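Local coordinates for protein geranylgeranyl pyrophosphate synthetase (Pyrococcus horikoshii, PDB 1WY0) that probably builds geranylgeranyl diphosphate by adding isopentenyl diphosphate units to an allylic diphosphate, as a member of the polyprenyl synthetase family, at residues R50-V53 against V54-T58; D156-F159 against E160-S163; E198-K201 against A202-W206; G235-I238 against R239-K242; A303-I306 against A307-M310. All blocks are in the same frame, centred on the assembly; numbering follows the deposited sequence.

Interaction 1 (R50-V53 against V54-T58); sequences RPFV and VLTST
Thr56 meets Phe52 with its hydroxyl. Thr56 OG1 lies over the centre of one face of the Phe52 ring and is 3.3 Å from Phe52 CZ. It also donates to the carbonyl one turn back, with Thr56 OG1 2.6 Å from Phe52 O. The torsion that sets OG1 beside its own backbone N (chi1 -58°) makes both contacts possible. Thr56 N reaches the same carbonyl from the opposite face of its plane, so two donors grip Phe52 O. Ser57 repeats the scheme. Ser57 OG is 2.7 Å from Val53 O, and Ser57 N binds that oxygen from the other face.

This is the tight, buried part. Helix 3-25 covers Phe52, and helix 167-193 packs on Val53 and Ser57. Leu55 N adds a regular backbone bond to Pro51 O (3.0 Å). The start of the segment is looser. Arg50 is partly exposed, and its side chain does not touch residues 54-58. It touches His79 and Ser185 instead.

Hydroxyls folded back onto the i-4 carbonyl are characteristic of serine and threonine inside buried alpha helices, here helix 49-57 of the all-helical polyprenyl synthetase fold.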
loop_
_atom_site.group_PDB
_atom_site.type_symbol
_atom_site.label_atom_id
_atom_site.label_comp_id
_atom_site.label_asym_id
_atom_site.label_seq_id
_atom_site.Cartn_x
_atom_site.Cartn_y
_atom_site.Cartn_z
ATOM N N ARG A 50 -9.372 11.980 13.053
ATOM C CA ARG A 50 -10.153 11.051 12.247
ATOM C C ARG A 50 -10.749 9.946 13.105
ATOM O O ARG A 50 -11.945 9.685 13.034
ATOM C CB ARG A 50 -9.290 10.479 11.119
ATOM C CG ARG A 50 -9.021 11.525 10.055
ATOM C CD ARG A 50 -8.041 11.089 8.980
ATOM N NE ARG A 50 -7.752 12.218 8.101
ATOM C CZ ARG A 50 -7.086 13.306 8.474
ATOM N NH1 ARG A 50 -6.620 13.418 9.709
ATOM N NH2 ARG A 50 -6.912 14.300 7.616
ATOM N N PRO A 51 -9.926 9.279 13.927
ATOM C CA PRO A 51 -10.457 8.214 14.780
ATOM C C PRO A 51 -11.524 8.788 15.719
ATOM O O PRO A 51 -12.536 8.146 15.995
ATOM C CB PRO A 51 -9.223 7.734 15.540
ATOM C CG PRO A 51 -8.104 8.018 14.600
ATOM C CD PRO A 51 -8.462 9.377 14.060
ATOM N N PHE A 52 -11.288 10.003 16.205
ATOM C CA PHE A 52 -12.237 10.665 17.094
ATOM C C PHE A 52 -13.588 10.793 16.404
ATOM O O PHE A 52 -14.631 10.613 17.023
ATOM C CB PHE A 52 -11.740 12.064 17.483
ATOM C CG PHE A 52 -12.639 12.777 18.465
ATOM C CD1 PHE A 52 -12.717 12.361 19.789
ATOM C CD2 PHE A 52 -13.416 13.855 18.060
ATOM C CE1 PHE A 52 -13.553 13.010 20.694
ATOM C CE2 PHE A 52 -14.258 14.513 18.958
ATOM C CZ PHE A 52 -14.325 14.088 20.279
ATOM N N VAL A 53 -13.569 11.103 15.116
ATOM C CA VAL A 53 -14.806 11.245 14.373
ATOM C C VAL A 53 -15.500 9.898 14.290
ATOM O O VAL A 53 -16.730 9.818 14.300
ATOM C CB VAL A 53 -14.531 11.799 12.967
ATOM C CG1 VAL A 53 -15.792 11.754 12.110
ATOM C CG2 VAL A 53 -14.036 13.224 13.092
ATOM N N VAL A 54 -14.710 8.835 14.229
ATOM C CA VAL A 54 -15.267 7.497 14.159
ATOM C C VAL A 54 -16.054 7.189 15.437
ATOM O O VAL A 54 -17.271 7.014 15.400
ATOM C CB VAL A 54 -14.159 6.428 13.989
ATOM C CG1 VAL A 54 -14.779 5.047 13.960
ATOM C CG2 VAL A 54 -13.374 6.681 12.698
ATOM N N LEU A 55 -15.343 7.121 16.560
ATOM C CA LEU A 55 -15.954 6.822 17.853
ATOM C C LEU A 55 -17.059 7.809 18.218
ATOM O O LEU A 55 -18.078 7.418 18.773
ATOM C CB LEU A 55 -14.888 6.807 18.955
ATOM C CG LEU A 55 -13.707 5.867 18.697
ATOM C CD1 LEU A 55 -12.732 5.921 19.863
ATOM C CD2 LEU A 55 -14.215 4.454 18.490
ATOM N N THR A 56 -16.858 9.084 17.909
ATOM C CA THR A 56 -17.864 10.091 18.219
ATOM C C THR A 56 -19.091 9.918 17.335
ATOM O O THR A 56 -20.211 10.193 17.765
ATOM C CB THR A 56 -17.321 11.526 18.034
ATOM O OG1 THR A 56 -16.172 11.714 18.867
ATOM C CG2 THR A 56 -18.376 12.547 18.428
ATOM N N SER A 57 -18.885 9.462 16.104
ATOM C CA SER A 57 -19.994 9.257 15.180
ATOM C C SER A 57 -20.840 8.063 15.580
ATOM O O SER A 57 -22.053 8.053 15.365
ATOM C CB SER A 57 -19.484 9.064 13.754
ATOM O OG SER A 57 -19.153 10.310 13.165
ATOM N N THR A 58 -20.200 7.056 16.163
ATOM C CA THR A 58 -20.943 5.888 16.620
ATOM C C THR A 58 -21.793 6.205 17.855
ATOM O O THR A 58 -22.662 5.446 18.262
ATOM C CB THR A 58 -19.940 4.779 16.948
ATOM O OG1 THR A 58 -19.208 4.446 15.764
ATOM C CG2 THR A 58 -20.676 3.530 17.439
#

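Interaction 2 (D156-F159 against E160-S163); sequences DLEF and EKKS
Two bent chains bring Glu158 and Lys161 together. Glu158 starts beside its backbone N and then folds at its second torsion (chi2 -79°). Lys161 bends further out, at its third torsion (chi3 121°). The two side chains therefore lie side by side and point the same way. Their ends form a salt bridge, with Lys161 NZ 3.2 Å from Glu158 OE2. The ammonium comes in on the syn side of that oxygen, 18° out of the carboxylate plane. The aliphatic part of the lysine runs along the acid too, with Lys161 CD 3.5 Å from Glu158 OE2.

The backbone turns here. Glu160 N donates to Leu157 O at 3.0 Å. Lys161 N donates to Glu158 O at 2.8 Å. Lys162 N donates to Phe159 O at 3.0 Å, which closes a type I beta turn from Phe159 to Lys162. All three donors stand above the planes of the carbonyls they reach. The turn leads the chain out of helix 132-159 and into the loop before helix 167-193.

Phe159 is the buried side of the contact and packs on Glu169 and Met173. Asp156 pairs with Lys177, and Lys162 NZ bonds to Thr164 O. Across the subunit interface, Leu157 packs on Leu112 of the second subunit and Glu158 on Val33 of the second subunit.

The chemistry is that of a surface ion pair held by a single bond. Its attraction is probably moderated by solvent, while the backbone bonds define the turn itself.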
loop_
_atom_site.group_PDB
_atom_site.type_symbol
_atom_site.label_atom_id
_atom_site.label_comp_id
_atom_site.label_asym_id
_atom_site.label_seq_id
_atom_site.Cartn_x
_atom_site.Cartn_y
_atom_site.Cartn_z
ATOM N N ASP A 156 -3.461 15.126 -8.162
ATOM C CA ASP A 156 -2.632 16.175 -7.586
ATOM C C ASP A 156 -1.246 16.146 -8.221
ATOM O O ASP A 156 -0.625 17.194 -8.412
ATOM C CB ASP A 156 -2.537 16.026 -6.063
ATOM C CG ASP A 156 -2.118 17.322 -5.381
ATOM O OD1 ASP A 156 -2.491 18.413 -5.883
ATOM O OD2 ASP A 156 -1.435 17.267 -4.339
ATOM N N LEU A 157 -0.766 14.952 -8.565
ATOM C CA LEU A 157 0.541 14.842 -9.209
ATOM C C LEU A 157 0.474 15.413 -10.627
ATOM O O LEU A 157 1.375 16.121 -11.050
ATOM C CB LEU A 157 1.004 13.386 -9.284
ATOM C CG LEU A 157 1.493 12.724 -8.003
ATOM C CD1 LEU A 157 1.901 11.287 -8.298
ATOM C CD2 LEU A 157 2.660 13.510 -7.444
ATOM N N GLU A 158 -0.593 15.105 -11.356
ATOM C CA GLU A 158 -0.739 15.606 -12.726
ATOM C C GLU A 158 -0.685 17.131 -12.784
ATOM O O GLU A 158 -0.180 17.696 -13.747
ATOM C CB GLU A 158 -2.050 15.106 -13.350
ATOM C CG GLU A 158 -2.053 13.606 -13.680
ATOM C CD GLU A 158 -1.320 13.262 -14.973
ATOM O OE1 GLU A 158 -1.966 13.269 -16.045
ATOM O OE2 GLU A 158 -0.098 12.988 -14.923
ATOM N N PHE A 159 -1.202 17.796 -11.755
ATOM C CA PHE A 159 -1.192 19.257 -11.697
ATOM C C PHE A 159 0.208 19.816 -11.952
ATOM O O PHE A 159 0.394 20.879 -12.528
ATOM C CB PHE A 159 -1.659 19.693 -10.307
ATOM C CG PHE A 159 -3.150 19.570 -10.174
ATOM C CD1 PHE A 159 -3.947 19.447 -11.309
ATOM C CD2 PHE A 159 -3.728 19.634 -8.918
ATOM C CE1 PHE A 159 -5.328 19.389 -11.174
ATOM C CE2 PHE A 159 -5.109 19.574 -8.791
ATOM C CZ PHE A 159 -5.917 19.452 -9.916
ATOM N N GLU A 160 1.225 19.076 -11.466
ATOM C CA GLU A 160 2.599 19.555 -11.616
ATOM C C GLU A 160 2.987 19.713 -13.088
ATOM O O GLU A 160 3.902 20.436 -13.450
ATOM C CB GLU A 160 3.538 18.548 -10.946
ATOM C CG GLU A 160 4.944 19.115 -10.730
ATOM C CD GLU A 160 5.886 17.999 -10.311
ATOM O OE1 GLU A 160 5.576 17.295 -9.357
ATOM O OE2 GLU A 160 6.936 17.853 -10.936
ATOM N N LYS A 161 2.284 18.962 -13.948
ATOM C CA LYS A 161 2.548 18.953 -15.382
ATOM C C LYS A 161 2.059 20.239 -16.053
ATOM O O LYS A 161 1.975 20.342 -17.270
ATOM C CB LYS A 161 1.837 17.742 -15.991
ATOM C CG LYS A 161 2.804 16.595 -16.297
ATOM C CD LYS A 161 2.100 15.238 -16.350
ATOM C CE LYS A 161 2.267 14.545 -17.706
ATOM N NZ LYS A 161 1.593 13.248 -17.683
ATOM N N LYS A 162 1.608 21.199 -15.229
ATOM C CA LYS A 162 0.914 22.343 -15.802
ATOM C C LYS A 162 0.899 23.537 -14.842
ATOM O O LYS A 162 0.961 23.396 -13.627
ATOM C CB LYS A 162 -0.520 21.899 -16.107
ATOM C CG LYS A 162 -1.344 22.967 -16.835
ATOM C CD LYS A 162 -2.773 22.494 -17.125
ATOM C CE LYS A 162 -3.722 23.656 -17.426
ATOM N NZ LYS A 162 -4.898 23.567 -16.562
ATOM N N SER A 163 0.820 24.756 -15.368
ATOM C CA SER A 163 0.845 25.946 -14.527
ATOM C C SER A 163 -0.473 26.340 -13.863
ATOM O O SER A 163 -0.467 26.724 -12.693
ATOM C CB SER A 163 1.376 27.137 -15.320
ATOM O OG SER A 163 2.715 26.922 -15.722
#

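Interaction 3 (E198-K201 against A202-W206); sequences EYIK and ALSSW
Leu203 N donates to Tyr199 O at 2.7 Å, with the donor nearly in line with the carbonyl. This is one of the backbone bonds, which form the first group. Ser204 N donates to Ile200 O at 2.8 Å. The bonds from Ala202 N to Glu198 O and to Tyr199 O are weak, and so is that from Ser205 N to Lys201 O. At the start of the segment, Asn196 OD1 accepts from the N atoms of Glu198 and Tyr199.

Side-chain hydroxyls form the second group. Ser204 OG sits beside its own backbone N (chi1 -49°) and turns back to Ile200 O. The modelled distance between Ser204 OG and Ile200 O is very short, so its exact length is doubtful. Ser205 takes the other course. Its OG stands between its backbone N and carbonyl carbon (chi1 65°) and donates to Ala202 O at 2.6 Å, from above the carbonyl plane. Trp206 N reaches Ala202 O from the same face. Ser205 OG also lies 3.2 Å from Lys201 O.

Van der Waals contacts of carbon with oxygen form the third group. Ile200 CG2 is 3.8 Å from Ser204 OG, and both residues pack on helix 167-193. Leu203 CG lies 3.6 Å from Tyr199 O, and its side chain packs on Val61 and Leu330.

The arrangement is that of the first turns of a long alpha helix, 197-224, packed among the other helices of the polyprenyl synthetase fold.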
loop_
_atom_site.group_PDB
_atom_site.type_symbol
_atom_site.label_atom_id
_atom_site.label_comp_id
_atom_site.label_asym_id
_atom_site.label_seq_id
_atom_site.Cartn_x
_atom_site.Cartn_y
_atom_site.Cartn_z
ATOM N N GLU A 198 -30.593 7.301 7.118
ATOM C CA GLU A 198 -30.697 8.754 7.058
ATOM C C GLU A 198 -29.604 9.415 7.897
ATOM O O GLU A 198 -29.068 10.466 7.566
ATOM C CB GLU A 198 -32.076 9.158 7.581
ATOM C CG GLU A 198 -32.680 10.320 6.794
ATOM C CD GLU A 198 -32.462 10.098 5.314
ATOM O OE1 GLU A 198 -31.328 10.197 4.866
ATOM O OE2 GLU A 198 -33.440 9.850 4.612
ATOM N N TYR A 199 -29.314 8.779 9.049
ATOM C CA TYR A 199 -28.189 9.235 9.857
ATOM C C TYR A 199 -26.884 9.134 9.065
ATOM O O TYR A 199 -26.118 10.080 8.930
ATOM C CB TYR A 199 -28.083 8.329 11.086
ATOM C CG TYR A 199 -29.231 8.532 12.012
ATOM C CD1 TYR A 199 -29.420 7.646 13.072
ATOM C CD2 TYR A 199 -30.088 9.623 11.867
ATOM C CE1 TYR A 199 -30.442 7.856 13.985
ATOM C CE2 TYR A 199 -31.119 9.827 12.776
ATOM C CZ TYR A 199 -31.299 8.945 13.827
ATOM O OH TYR A 199 -32.313 9.150 14.745
ATOM N N ILE A 200 -26.628 7.908 8.566
ATOM C CA ILE A 200 -25.384 7.653 7.849
ATOM C C ILE A 200 -25.164 8.649 6.705
ATOM O O ILE A 200 -24.062 9.117 6.451
ATOM C CB ILE A 200 -25.423 6.222 7.307
ATOM C CG1 ILE A 200 -25.375 5.218 8.462
ATOM C CG2 ILE A 200 -24.194 5.970 6.416
ATOM C CD1 ILE A 200 -25.642 3.782 8.003
ATOM N N LYS A 201 -26.255 8.939 5.972
ATOM C CA LYS A 201 -26.133 9.891 4.872
ATOM C C LYS A 201 -25.834 11.303 5.379
ATOM O O LYS A 201 -25.257 12.130 4.685
ATOM C CB LYS A 201 -27.441 9.888 4.079
ATOM C CG LYS A 201 -27.231 10.297 2.620
ATOM C CD LYS A 201 -28.488 10.920 2.008
ATOM C CE LYS A 201 -28.237 12.329 1.462
ATOM N NZ LYS A 201 -28.958 13.307 2.277
ATOM N N ALA A 202 -26.276 11.546 6.627
ATOM C CA ALA A 202 -26.024 12.842 7.240
ATOM C C ALA A 202 -24.602 12.922 7.806
ATOM O O ALA A 202 -23.916 13.934 7.714
ATOM C CB ALA A 202 -27.048 13.030 8.360
ATOM N N LEU A 203 -24.152 11.826 8.408
ATOM C CA LEU A 203 -22.809 11.753 8.962
ATOM C C LEU A 203 -21.782 11.832 7.838
ATOM O O LEU A 203 -20.801 12.570 7.933
ATOM C CB LEU A 203 -22.627 10.449 9.740
ATOM C CG LEU A 203 -23.249 10.422 11.138
ATOM C CD1 LEU A 203 -23.153 9.020 11.728
ATOM C CD2 LEU A 203 -22.529 11.429 12.029
ATOM N N SER A 204 -22.030 11.072 6.774
ATOM C CA SER A 204 -21.159 11.036 5.607
ATOM C C SER A 204 -20.989 12.420 4.996
ATOM O O SER A 204 -19.873 12.828 4.675
ATOM C CB SER A 204 -21.739 10.099 4.548
ATOM O OG SER A 204 -22.103 8.851 5.105
ATOM N N SER A 205 -22.105 13.133 4.836
ATOM C CA SER A 205 -22.111 14.474 4.251
ATOM C C SER A 205 -21.333 15.467 5.105
ATOM O O SER A 205 -20.708 16.398 4.594
ATOM C CB SER A 205 -23.549 14.961 4.093
ATOM O OG SER A 205 -24.154 15.108 5.366
ATOM N N TRP A 206 -21.392 15.260 6.412
ATOM C CA TRP A 206 -20.655 16.087 7.363
ATOM C C TRP A 206 -19.147 15.833 7.288
ATOM O O TRP A 206 -18.328 16.736 7.381
ATOM C CB TRP A 206 -21.172 15.769 8.766
ATOM C CG TRP A 206 -20.421 16.540 9.777
ATOM C CD1 TRP A 206 -20.762 17.806 10.302
ATOM C CD2 TRP A 206 -19.224 16.114 10.472
ATOM N NE1 TRP A 206 -19.900 18.221 11.268
ATOM C CE2 TRP A 206 -18.887 17.142 11.388
ATOM C CE3 TRP A 206 -18.419 14.977 10.391
ATOM C CZ2 TRP A 206 -17.771 17.011 12.194
ATOM C CZ3 TRP A 206 -17.302 14.848 11.201
ATOM C CH2 TRP A 206 -16.973 15.875 12.102
#

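Interaction 4 (G235-I238 against R239-K242); sequences GSDI and RKGK
A Schellman motif formed by Asp237, Ile238, Gly241 and Lys242 ends the short helix 236-240. Its main bond runs from Lys242 N to Asp237 O, at 2.9 Å and almost straight (177°). The partner bond from Gly241 N to Ile238 O is weak. Gly241 has positive phi (62°), as expected of the C-prime residue. At the other end, Gly235 holds the N-cap position, and Gly235 O accepts from Arg239 N at 3.2 Å and also from Ile238 N.

The side chain of Asp237 faces two lysines. Lys240 lies alongside it and forms a salt bridge, with Lys240 NZ 2.7 Å from Asp237 OD1. The ammonium meets that oxygen nearly end-on to its C-O bond. Bends at the second and third torsions of Lys240 carry its chain past Ser236 O, where Lys240 CD is 3.3 Å away. Lys242 is extended and also runs beside Asp237, with Lys242 CD 3.6 Å from Asp237 OD1. Its NZ forms its salt bridge with Asp219 instead. With an alanine here in place of Asp237, the ammonium of Lys240 would probably lose its mate, and its chain would be freer to turn.

Asp222 OD2 accepts from Asp237 N. Asp219 and Asp222 belong to the second aspartate-rich DDxxD motif, which in relatives binds magnesium and substrate diphosphate. The helix thus lies close to the probable active site. Ile238 packs on Leu223 and on helix 283-296. A water donates to Lys242 O at 2.7 Å and weakly to Asp237 O.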
loop_
_atom_site.group_PDB
_atom_site.type_symbol
_atom_site.label_atom_id
_atom_site.label_comp_id
_atom_site.label_asym_id
_atom_site.label_seq_id
_atom_site.Cartn_x
_atom_site.Cartn_y
_atom_site.Cartn_z
ATOM N N GLY A 235 2.762 32.543 2.936
ATOM C CA GLY A 235 2.984 32.360 1.504
ATOM C C GLY A 235 3.969 31.229 1.206
ATOM O O GLY A 235 4.552 31.148 0.133
ATOM N N SER A 236 4.208 30.240 2.059
ATOM C CA SER A 236 5.099 29.160 1.667
ATOM C C SER A 236 4.425 28.318 0.582
ATOM O O SER A 236 5.096 27.637 -0.188
ATOM C CB SER A 236 5.483 28.293 2.875
ATOM O OG SER A 236 4.340 27.791 3.541
ATOM N N ASP A 237 3.097 28.365 0.519
ATOM C CA ASP A 237 2.380 27.628 -0.512
ATOM C C ASP A 237 2.588 28.331 -1.857
ATOM O O ASP A 237 2.476 27.710 -2.914
ATOM C CB ASP A 237 0.880 27.549 -0.208
ATOM C CG ASP A 237 0.544 26.508 0.851
ATOM O OD1 ASP A 237 1.402 25.653 1.161
ATOM O OD2 ASP A 237 -0.594 26.533 1.360
ATOM N N ILE A 238 2.886 29.626 -1.819
ATOM C CA ILE A 238 3.119 30.374 -3.053
ATOM C C ILE A 238 4.497 30.007 -3.587
ATOM O O ILE A 238 4.693 29.788 -4.785
ATOM C CB ILE A 238 3.106 31.899 -2.819
ATOM C CG1 ILE A 238 1.758 32.345 -2.247
ATOM C CG2 ILE A 238 3.400 32.623 -4.133
ATOM C CD1 ILE A 238 0.595 32.124 -3.189
ATOM N N ARG A 239 5.453 29.948 -2.670
ATOM C CA ARG A 239 6.813 29.566 -3.011
ATOM C C ARG A 239 6.840 28.119 -3.488
ATOM O O ARG A 239 7.679 27.696 -4.272
ATOM C CB ARG A 239 7.687 29.711 -1.763
ATOM C CG ARG A 239 7.773 31.152 -1.256
ATOM C CD ARG A 239 9.216 31.561 -0.937
ATOM N NE ARG A 239 9.315 32.107 0.421
ATOM C CZ ARG A 239 9.646 31.254 1.409
ATOM N NH1 ARG A 239 9.869 29.979 1.138
ATOM N NH2 ARG A 239 9.744 31.700 2.664
ATOM N N LYS A 240 5.889 27.344 -2.937
ATOM C CA LYS A 240 5.794 25.936 -3.301
ATOM C C LYS A 240 5.111 25.749 -4.656
ATOM O O LYS A 240 5.210 24.711 -5.300
ATOM C CB LYS A 240 4.972 25.227 -2.224
ATOM C CG LYS A 240 5.841 24.394 -1.283
ATOM C CD LYS A 240 5.283 24.377 0.144
ATOM C CE LYS A 240 4.113 23.400 0.301
ATOM N NZ LYS A 240 3.303 23.788 1.455
ATOM N N GLY A 241 4.371 26.789 -5.068
ATOM C CA GLY A 241 3.520 26.618 -6.232
ATOM C C GLY A 241 2.464 25.547 -5.957
ATOM O O GLY A 241 2.192 24.681 -6.778
ATOM N N LYS A 242 1.841 25.565 -4.786
ATOM C CA LYS A 242 0.836 24.566 -4.455
ATOM C C LYS A 242 -0.522 24.947 -5.034
ATOM O O LYS A 242 -0.922 26.102 -4.958
ATOM C CB LYS A 242 0.721 24.436 -2.937
ATOM C CG LYS A 242 -0.112 23.276 -2.468
ATOM C CD LYS A 242 -0.538 23.485 -1.015
ATOM C CE LYS A 242 -1.235 22.267 -0.468
ATOM N NZ LYS A 242 -1.825 22.569 0.869
HETATM O O HOH W 1 -0.369 28.287 -3.435
#

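Interaction 5 (A303-I306 against A307-M310); sequences AAEI and AKDM
Lys308 reaches back along alpha helix 299-315 to Glu305, three residues earlier, in an i to i+3 salt bridge. Lys308 CB lies equally far from Ala304 O and Glu305 O. CG stays near Ala304 O. Bends at chi2 (137°) and chi3 (97°) then keep the chain close to the helix. Lys308 CD is 3.4 Å from Ala304 O and begins to approach the acid. Lys308 CE is 3.7 Å from Glu305 OE1. At the tip, Lys308 NZ is 3.0 Å from Glu305 OE1, whose syn lone pair it meets. A second, weak bond runs from Lys308 NZ to Glu305 OE2 at 3.2 Å, so the ammonium faces both carboxylate oxygens. Were Lys308 an alanine, the Glu305 carboxylate would probably lose this positive partner and turn more freely. Asp301 lies close to Glu305 OE2, and the lysine probably offsets the repulsion between these two acids.

The helix itself is regular. Asp309 N donates to Glu305 O, and Met310 N to Ile306 O. Ile306 and Met310 cross at an angle, with Ile306 CG2 3.9 Å from Met310 SD. Helix 197-224 covers Ala303, Ala307 and Met310, while helix 245-253 meets Ala303 and Ile306. Ala303 and Ala307 thus face neighbouring helices, while Glu305, Lys308 and Asp309 form the polar side. There one water joins two acids: it donates to Glu305 OE1 at 2.9 Å and to Asp309 OD1 at 2.8 Å.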
loop_
_atom_site.group_PDB
_atom_site.type_symbol
_atom_site.label_atom_id
_atom_site.label_comp_id
_atom_site.label_asym_id
_atom_site.label_seq_id
_atom_site.Cartn_x
_atom_site.Cartn_y
_atom_site.Cartn_z
ATOM N N ALA A 303 -12.196 31.607 -1.032
ATOM C CA ALA A 303 -11.934 30.296 -0.441
ATOM C C ALA A 303 -12.370 30.232 1.022
ATOM O O ALA A 303 -12.865 29.199 1.492
ATOM C CB ALA A 303 -10.449 29.955 -0.567
ATOM N N ALA A 304 -12.188 31.333 1.745
ATOM C CA ALA A 304 -12.590 31.385 3.151
ATOM C C ALA A 304 -14.098 31.144 3.276
ATOM O O ALA A 304 -14.555 30.399 4.149
ATOM C CB ALA A 304 -12.219 32.738 3.752
ATOM N N GLU A 305 -14.863 31.774 2.387
ATOM C CA GLU A 305 -16.317 31.645 2.393
ATOM C C GLU A 305 -16.755 30.239 2.036
ATOM O O GLU A 305 -17.662 29.689 2.659
ATOM C CB GLU A 305 -16.946 32.639 1.410
ATOM C CG GLU A 305 -16.871 34.075 1.877
ATOM C CD GLU A 305 -16.636 34.185 3.372
ATOM O OE1 GLU A 305 -17.476 33.687 4.153
ATOM O OE2 GLU A 305 -15.600 34.765 3.767
ATOM N N ILE A 306 -16.119 29.660 1.026
ATOM C CA ILE A 306 -16.457 28.306 0.624
ATOM C C ILE A 306 -16.282 27.372 1.810
ATOM O O ILE A 306 -17.139 26.532 2.087
ATOM C CB ILE A 306 -15.560 27.827 -0.526
ATOM C CG1 ILE A 306 -15.970 28.534 -1.814
ATOM C CG2 ILE A 306 -15.657 26.325 -0.680
ATOM C CD1 ILE A 306 -17.472 28.489 -2.081
ATOM N N ALA A 307 -15.166 27.532 2.514
ATOM C CA ALA A 307 -14.876 26.706 3.678
ATOM C C ALA A 307 -15.955 26.867 4.748
ATOM O O ALA A 307 -16.454 25.876 5.289
ATOM C CB ALA A 307 -13.513 27.075 4.248
ATOM N N LYS A 308 -16.316 28.113 5.051
ATOM C CA LYS A 308 -17.342 28.378 6.058
ATOM C C LYS A 308 -18.692 27.802 5.643
ATOM O O LYS A 308 -19.402 27.215 6.461
ATOM C CB LYS A 308 -17.467 29.883 6.313
ATOM C CG LYS A 308 -16.550 30.392 7.417
ATOM C CD LYS A 308 -15.886 31.702 7.032
ATOM C CE LYS A 308 -16.630 32.890 7.618
ATOM N NZ LYS A 308 -16.356 34.153 6.863
ATOM N N ASP A 309 -19.049 27.963 4.374
ATOM C CA ASP A 309 -20.313 27.426 3.902
ATOM C C ASP A 309 -20.365 25.914 4.092
ATOM O O ASP A 309 -21.341 25.381 4.619
ATOM C CB ASP A 309 -20.531 27.774 2.430
ATOM C CG ASP A 309 -20.780 29.254 2.211
ATOM O OD1 ASP A 309 -21.082 29.962 3.199
ATOM O OD2 ASP A 309 -20.689 29.708 1.047
ATOM N N MET A 310 -19.312 25.220 3.679
ATOM C CA MET A 310 -19.270 23.769 3.819
ATOM C C MET A 310 -19.407 23.365 5.284
ATOM O O MET A 310 -19.998 22.339 5.609
ATOM C CB MET A 310 -17.960 23.234 3.243
ATOM C CG MET A 310 -17.938 23.220 1.730
ATOM S SD MET A 310 -16.299 22.945 1.070
ATOM C CE MET A 310 -16.202 21.179 1.198
HETATM O O HOH W 2 -19.682 31.928 4.683
#

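In the fold
The five contacts follow one another along the chain, and none encloses or crosses another. Each closes only a local turn. Interaction 1 lies in helix 49-57. Interaction 2 ends helix 132-159 on the far side of the chain's centre, with its centre 34 Å from that of interaction 1. Interaction 3 starts helix 197-224 and returns to interaction 1, where Trp206 packs on Val53 and Leu203 on Ser57. Interaction 4 follows that helix, and its nearest atoms come within about 6 Å of interaction 2. Interaction 5, in helix 299-315, packs against helix 197-224. That long helix thus borders interactions 4 and 5 and carries interaction 3.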